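Local coordinates for protein methyl-accepting/DNA response regulator (Bacillus cereus, PDB 3D6W) that probably binds DNA through its LytTR domain, the part present here, as the output module of a phosphorelay response regulator, at residues F18-A26 / S64-I72. Sequence-based numbering, arbitrary orientation.
With MG (magnesium ion), chain C.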
ATOM      1  N   PHE A  18      -8.833  -6.696  -6.125  1.00 59.09           N
ATOM      2  CA  PHE A  18      -9.040  -7.678  -5.055  1.00 60.00           C
ATOM      3  C   PHE A  18      -9.557  -7.028  -3.775  1.00 59.66           C
ATOM      4  O   PHE A  18     -10.383  -7.597  -3.070  1.00 59.27           O
ATOM      5  CB  PHE A  18      -7.751  -8.462  -4.745  1.00 60.36           C
ATOM      6  CG  PHE A  18      -7.346  -9.444  -5.822  1.00 61.73           C
ATOM      7  CD1 PHE A  18      -8.244  -9.892  -6.797  1.00 63.29           C
ATOM      8  CD2 PHE A  18      -6.072  -9.954  -5.833  1.00 63.45           C
ATOM      9  CE1 PHE A  18      -7.861 -10.800  -7.779  1.00 61.73           C
ATOM     10  CE2 PHE A  18      -5.679 -10.873  -6.811  1.00 63.81           C
ATOM     11  CZ  PHE A  18      -6.584 -11.280  -7.789  1.00 63.81           C
ATOM     12  N   SER A  19      -9.074  -5.818  -3.513  1.00 59.39           N
ATOM     13  CA  SER A  19      -9.415  -5.073  -2.310  1.00 59.03           C
ATOM     14  C   SER A  19     -10.924  -4.752  -2.178  1.00 58.26           C
ATOM     15  O   SER A  19     -11.416  -4.544  -1.082  1.00 59.05           O
ATOM     16  CB  SER A  19      -8.560  -3.784  -2.275  1.00 58.56           C
ATOM     17  OG  SER A  19      -9.080  -2.779  -3.142  1.00 60.75           O
ATOM     18  N   LYS A  20     -11.633  -4.729  -3.306  1.00 57.56           N
ATOM     19  CA  LYS A  20     -13.029  -4.440  -3.365  1.00 56.87           C
ATOM     20  C   LYS A  20     -13.903  -5.691  -3.423  1.00 55.79           C
ATOM     21  O   LYS A  20     -15.144  -5.607  -3.375  1.00 55.89           O
ATOM     22  CB  LYS A  20     -13.316  -3.560  -4.585  1.00 58.50           C
ATOM     23  CG  LYS A  20     -12.509  -2.275  -4.623  1.00 61.62           C
ATOM     24  CD  LYS A  20     -13.314  -1.041  -4.282  1.00 67.10           C
ATOM     25  CE  LYS A  20     -13.762  -0.261  -5.569  1.00 72.31           C
ATOM     26  NZ  LYS A  20     -15.254   0.195  -5.548  1.00 74.04           N
ATOM     27  N   VAL A  21     -13.281  -6.859  -3.493  1.00 54.46           N
ATOM     28  CA  VAL A  21     -14.039  -8.129  -3.411  1.00 52.57           C
ATOM     29  C   VAL A  21     -14.337  -8.460  -1.940  1.00 50.97           C
ATOM     30  O   VAL A  21     -13.394  -8.565  -1.124  1.00 52.54           O
ATOM     31  CB  VAL A  21     -13.268  -9.298  -4.091  1.00 53.00           C
ATOM     32  CG1 VAL A  21     -14.099 -10.626  -4.068  1.00 50.20           C
ATOM     33  CG2 VAL A  21     -12.860  -8.874  -5.524  1.00 53.32           C
HETATM   34  N   MSE A  22     -15.618  -8.601  -1.620  1.00 47.48           N
HETATM   35  CA  MSE A  22     -16.080  -8.873  -0.276  1.00 45.74           C
HETATM   36  C   MSE A  22     -16.117 -10.382   0.026  1.00 46.12           C
HETATM   37  O   MSE A  22     -15.701 -10.824   1.087  1.00 44.25           O
HETATM   38  CB  MSE A  22     -17.486  -8.270  -0.080  1.00 44.28           C
HETATM   39  CG  MSE A  22     -17.549  -6.798  -0.307  1.00 39.75           C
HETATM   40 SE   MSE A  22     -19.257  -5.929  -0.018  0.65 34.59          SE
HETATM   41  CE  MSE A  22     -20.190  -7.024  -1.323  1.00 31.49           C
ATOM     42  N   TYR A  23     -16.656 -11.135  -0.924  1.00 47.88           N
ATOM     43  CA  TYR A  23     -16.757 -12.586  -0.868  1.00 49.56           C
ATOM     44  C   TYR A  23     -17.045 -13.189  -2.269  1.00 50.94           C
ATOM     45  O   TYR A  23     -17.337 -12.477  -3.250  1.00 51.25           O
ATOM     46  CB  TYR A  23     -17.792 -13.051   0.194  1.00 50.31           C
ATOM     47  CG  TYR A  23     -19.243 -12.732  -0.128  1.00 50.93           C
ATOM     48  CD1 TYR A  23     -19.833 -11.561   0.312  1.00 49.91           C
ATOM     49  CD2 TYR A  23     -20.025 -13.634  -0.858  1.00 52.85           C
ATOM     50  CE1 TYR A  23     -21.126 -11.287   0.021  1.00 50.30           C
ATOM     51  CE2 TYR A  23     -21.307 -13.369  -1.170  1.00 51.25           C
ATOM     52  CZ  TYR A  23     -21.869 -12.182  -0.740  1.00 52.04           C
ATOM     53  OH  TYR A  23     -23.196 -11.912  -1.059  1.00 52.22           O
ATOM     54  N   LEU A  24     -16.840 -14.491  -2.377  1.00 51.88           N
ATOM     55  CA  LEU A  24     -17.141 -15.224  -3.598  1.00 52.72           C
ATOM     56  C   LEU A  24     -18.074 -16.323  -3.160  1.00 55.11           C
ATOM     57  O   LEU A  24     -17.931 -16.854  -2.050  1.00 55.39           O
ATOM     58  CB  LEU A  24     -15.885 -15.812  -4.291  1.00 52.44           C
ATOM     59  CG  LEU A  24     -14.827 -14.886  -4.897  1.00 51.64           C
ATOM     60  CD1 LEU A  24     -13.823 -14.348  -3.851  1.00 51.46           C
ATOM     61  CD2 LEU A  24     -14.059 -15.598  -5.928  1.00 51.70           C
ATOM     62  N   GLU A  25     -19.053 -16.634  -4.004  1.00 57.81           N
ATOM     63  CA  GLU A  25     -20.030 -17.670  -3.683  1.00 59.82           C
ATOM     64  C   GLU A  25     -20.236 -18.652  -4.832  1.00 60.44           C
ATOM     65  O   GLU A  25     -20.525 -18.228  -5.968  1.00 59.87           O
ATOM     66  CB  GLU A  25     -21.380 -17.064  -3.306  1.00 59.79           C
ATOM     67  CG  GLU A  25     -22.444 -18.146  -3.025  1.00 59.72           C
ATOM     68  CD  GLU A  25     -23.760 -17.593  -2.562  1.00 61.31           C
ATOM     69  OE1 GLU A  25     -24.562 -18.379  -1.967  1.00 61.35           O
ATOM     70  OE2 GLU A  25     -23.960 -16.380  -2.783  1.00 60.92           O
ATOM     71  N   ALA A  26     -20.098 -19.950  -4.520  1.00 61.72           N
ATOM     72  CA  ALA A  26     -20.516 -21.029  -5.431  1.00 62.89           C
ATOM     73  C   ALA A  26     -22.024 -21.248  -5.259  1.00 65.56           C
ATOM     74  O   ALA A  26     -22.538 -21.560  -4.180  1.00 65.20           O
ATOM     75  CB  ALA A  26     -19.753 -22.309  -5.170  1.00 62.69           C
ATOM     76  N   SER A  64     -19.040 -23.451  -0.183  1.00 58.15           N
ATOM     77  CA  SER A  64     -19.644 -22.550  -1.166  1.00 58.67           C
ATOM     78  C   SER A  64     -19.169 -21.074  -1.076  1.00 58.50           C
ATOM     79  O   SER A  64     -19.613 -20.256  -1.881  1.00 59.59           O
ATOM     80  CB  SER A  64     -21.179 -22.614  -0.999  1.00 58.55           C
ATOM     81  OG  SER A  64     -21.732 -23.743  -1.704  1.00 60.29           O
ATOM     82  N   PHE A  65     -18.267 -20.738  -0.142  1.00 58.22           N
ATOM     83  CA  PHE A  65     -17.833 -19.341   0.079  1.00 58.03           C
ATOM     84  C   PHE A  65     -16.361 -19.168   0.289  1.00 56.70           C
ATOM     85  O   PHE A  65     -15.731 -19.919   1.056  1.00 56.67           O
ATOM     86  CB  PHE A  65     -18.503 -18.747   1.319  1.00 59.19           C
ATOM     87  CG  PHE A  65     -19.975 -18.560   1.168  1.00 60.22           C
ATOM     88  CD1 PHE A  65     -20.855 -19.577   1.521  1.00 63.71           C
ATOM     89  CD2 PHE A  65     -20.487 -17.369   0.647  1.00 60.70           C
ATOM     90  CE1 PHE A  65     -22.277 -19.408   1.335  1.00 61.83           C
ATOM     91  CE2 PHE A  65     -21.859 -17.186   0.480  1.00 62.73           C
ATOM     92  CZ  PHE A  65     -22.756 -18.213   0.830  1.00 61.68           C
ATOM     93  N   ILE A  66     -15.815 -18.148  -0.381  1.00 55.10           N
ATOM     94  CA  ILE A  66     -14.550 -17.548   0.010  1.00 53.34           C
ATOM     95  C   ILE A  66     -14.831 -16.103   0.505  1.00 53.38           C
ATOM     96  O   ILE A  66     -15.502 -15.322  -0.162  1.00 51.87           O
ATOM     97  CB  ILE A  66     -13.505 -17.522  -1.127  1.00 54.09           C
ATOM     98  CG1 ILE A  66     -13.127 -18.944  -1.574  1.00 50.40           C
ATOM     99  CG2 ILE A  66     -12.250 -16.668  -0.687  1.00 54.22           C
ATOM    100  CD1 ILE A  66     -12.327 -18.976  -2.799  1.00 50.41           C
ATOM    101  N   VAL A  67     -14.336 -15.774   1.700  1.00 53.17           N
ATOM    102  CA  VAL A  67     -14.530 -14.442   2.269  1.00 53.52           C
ATOM    103  C   VAL A  67     -13.218 -13.610   2.260  1.00 53.87           C
ATOM    104  O   VAL A  67     -12.074 -14.153   2.401  1.00 54.47           O
ATOM    105  CB  VAL A  67     -15.183 -14.535   3.701  1.00 53.86           C
ATOM    106  CG1 VAL A  67     -14.185 -14.988   4.763  1.00 50.91           C
ATOM    107  CG2 VAL A  67     -15.841 -13.181   4.118  1.00 53.80           C
ATOM    108  N   ASN A  68     -13.371 -12.305   2.082  1.00 53.60           N
ATOM    109  CA  ASN A  68     -12.269 -11.340   2.309  1.00 54.29           C
ATOM    110  C   ASN A  68     -12.353 -10.855   3.747  1.00 54.17           C
ATOM    111  O   ASN A  68     -13.278 -10.148   4.100  1.00 53.52           O
ATOM    112  CB  ASN A  68     -12.418 -10.140   1.349  1.00 54.77           C
ATOM    113  CG  ASN A  68     -11.206  -9.234   1.325  1.00 53.31           C
ATOM    114  OD1 ASN A  68     -10.439  -9.213   2.241  1.00 54.57           O
ATOM    115  ND2 ASN A  68     -11.076  -8.447   0.271  1.00 52.58           N
ATOM    116  N   VAL A  69     -11.361 -11.205   4.559  1.00 54.85           N
ATOM    117  CA  VAL A  69     -11.360 -10.856   5.985  1.00 55.43           C
ATOM    118  C   VAL A  69     -11.348  -9.342   6.183  1.00 56.62           C
ATOM    119  O   VAL A  69     -11.711  -8.859   7.267  1.00 58.19           O
ATOM    120  CB  VAL A  69     -10.184 -11.535   6.779  1.00 55.37           C
ATOM    121  CG1 VAL A  69     -10.106 -13.072   6.450  1.00 55.16           C
ATOM    122  CG2 VAL A  69      -8.871 -10.876   6.485  1.00 55.08           C
ATOM    123  N   ASN A  70     -10.969  -8.578   5.151  1.00 56.08           N
ATOM    124  CA  ASN A  70     -10.963  -7.128   5.281  1.00 56.16           C
ATOM    125  C   ASN A  70     -12.312  -6.476   5.158  1.00 56.59           C
ATOM    126  O   ASN A  70     -12.458  -5.293   5.463  1.00 56.78           O
ATOM    127  CB  ASN A  70      -9.969  -6.520   4.297  1.00 55.78           C
ATOM    128  CG  ASN A  70      -8.540  -6.906   4.650  1.00 57.60           C
ATOM    129  OD1 ASN A  70      -8.032  -6.545   5.730  1.00 58.65           O
ATOM    130  ND2 ASN A  70      -7.910  -7.694   3.783  1.00 56.66           N
ATOM    131  N   HIS A  71     -13.300  -7.238   4.691  1.00 57.27           N
ATOM    132  CA  HIS A  71     -14.684  -6.790   4.689  1.00 56.72           C
ATOM    133  C   HIS A  71     -15.508  -7.390   5.782  1.00 56.36           C
ATOM    134  O   HIS A  71     -16.675  -7.098   5.877  1.00 57.18           O
ATOM    135  CB  HIS A  71     -15.308  -7.034   3.347  1.00 57.35           C
ATOM    136  CG  HIS A  71     -14.655  -6.256   2.265  1.00 57.90           C
ATOM    137  ND1 HIS A  71     -15.048  -4.981   1.935  1.00 63.49           N
ATOM    138  CD2 HIS A  71     -13.603  -6.546   1.467  1.00 60.53           C
ATOM    139  CE1 HIS A  71     -14.274  -4.522   0.962  1.00 62.23           C
ATOM    140  NE2 HIS A  71     -13.389  -5.458   0.658  1.00 62.98           N
ATOM    141  N   ILE A  72     -14.908  -8.196   6.639  1.00 56.78           N
ATOM    142  CA  ILE A  72     -15.617  -8.734   7.804  1.00 57.01           C
ATOM    143  C   ILE A  72     -15.736  -7.624   8.822  1.00 58.60           C
ATOM    144  O   ILE A  72     -14.727  -6.992   9.194  1.00 59.44           O
ATOM    145  CB  ILE A  72     -14.924  -9.963   8.472  1.00 56.64           C
ATOM    146  CG1 ILE A  72     -14.940 -11.172   7.530  1.00 55.81           C
ATOM    147  CG2 ILE A  72     -15.621 -10.349   9.813  1.00 55.58           C
ATOM    148  CD1 ILE A  72     -14.143 -12.346   7.995  1.00 54.02           C
TER
HETATM  149 MG    MG C 301     -13.472  -4.784   8.786  1.00 62.66          MG
HETATM  150  O   HOH W   1     -13.674  -5.755  11.126  1.00 57.08           O
HETATM  151  O   HOH W   2     -11.835  -3.452  10.207  1.00 47.62           O
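Leu24 and Ile66 form a hydrogen-bonded pair in the antiparallel β-sheet of this LytTR domain, where strand 21-27 runs beside strand 65-68. The Leu24 N to Ile66 O bond, 2.7 Å, lies in the carbonyl plane; on the same face of the sheet, Leu24 CD1 rests 4.2 Å from Ile66 CB, and helix 46-52 packs on Leu24 through Leu46 and Phe49.

The buried, tightly packed part lies where strand 65-68 gives way to a turn. Asn68, its CG swung anti to the backbone N (chi1 -169°), sends ND2 to Val21 O at 2.7 Å, almost straight down the carbonyl. Its OD1 takes the backbone N of Asn70, an Asx turn that fixes the other end of the amide. Further round the turn, the buried His71 ring has Met22 CG over one face, 4.0 Å from the ring centroid, a CH-pi contact made by selenomethionine Met22, which with Tyr23 forms a classic β-bulge opposite Asn34. Beyond that turn, Ile72 O binds a magnesium ion.

Toward Ala26 the backbone still holds, Ala26 N giving a 2.7 Å bond to Ser64 O, but the side chains of Glu25, Phe65 and Ser64 are partly exposed and more loosely engaged. Glu25, fully extended, lies alongside the Phe65 ring, with the carboxylate tilted 29° from the ring plane, and Ser64 OG reaches Ala26 O only weakly. At the turn, by contrast, His71 NE2 donates within its ring plane to Ser19 O, at 2.8 Å.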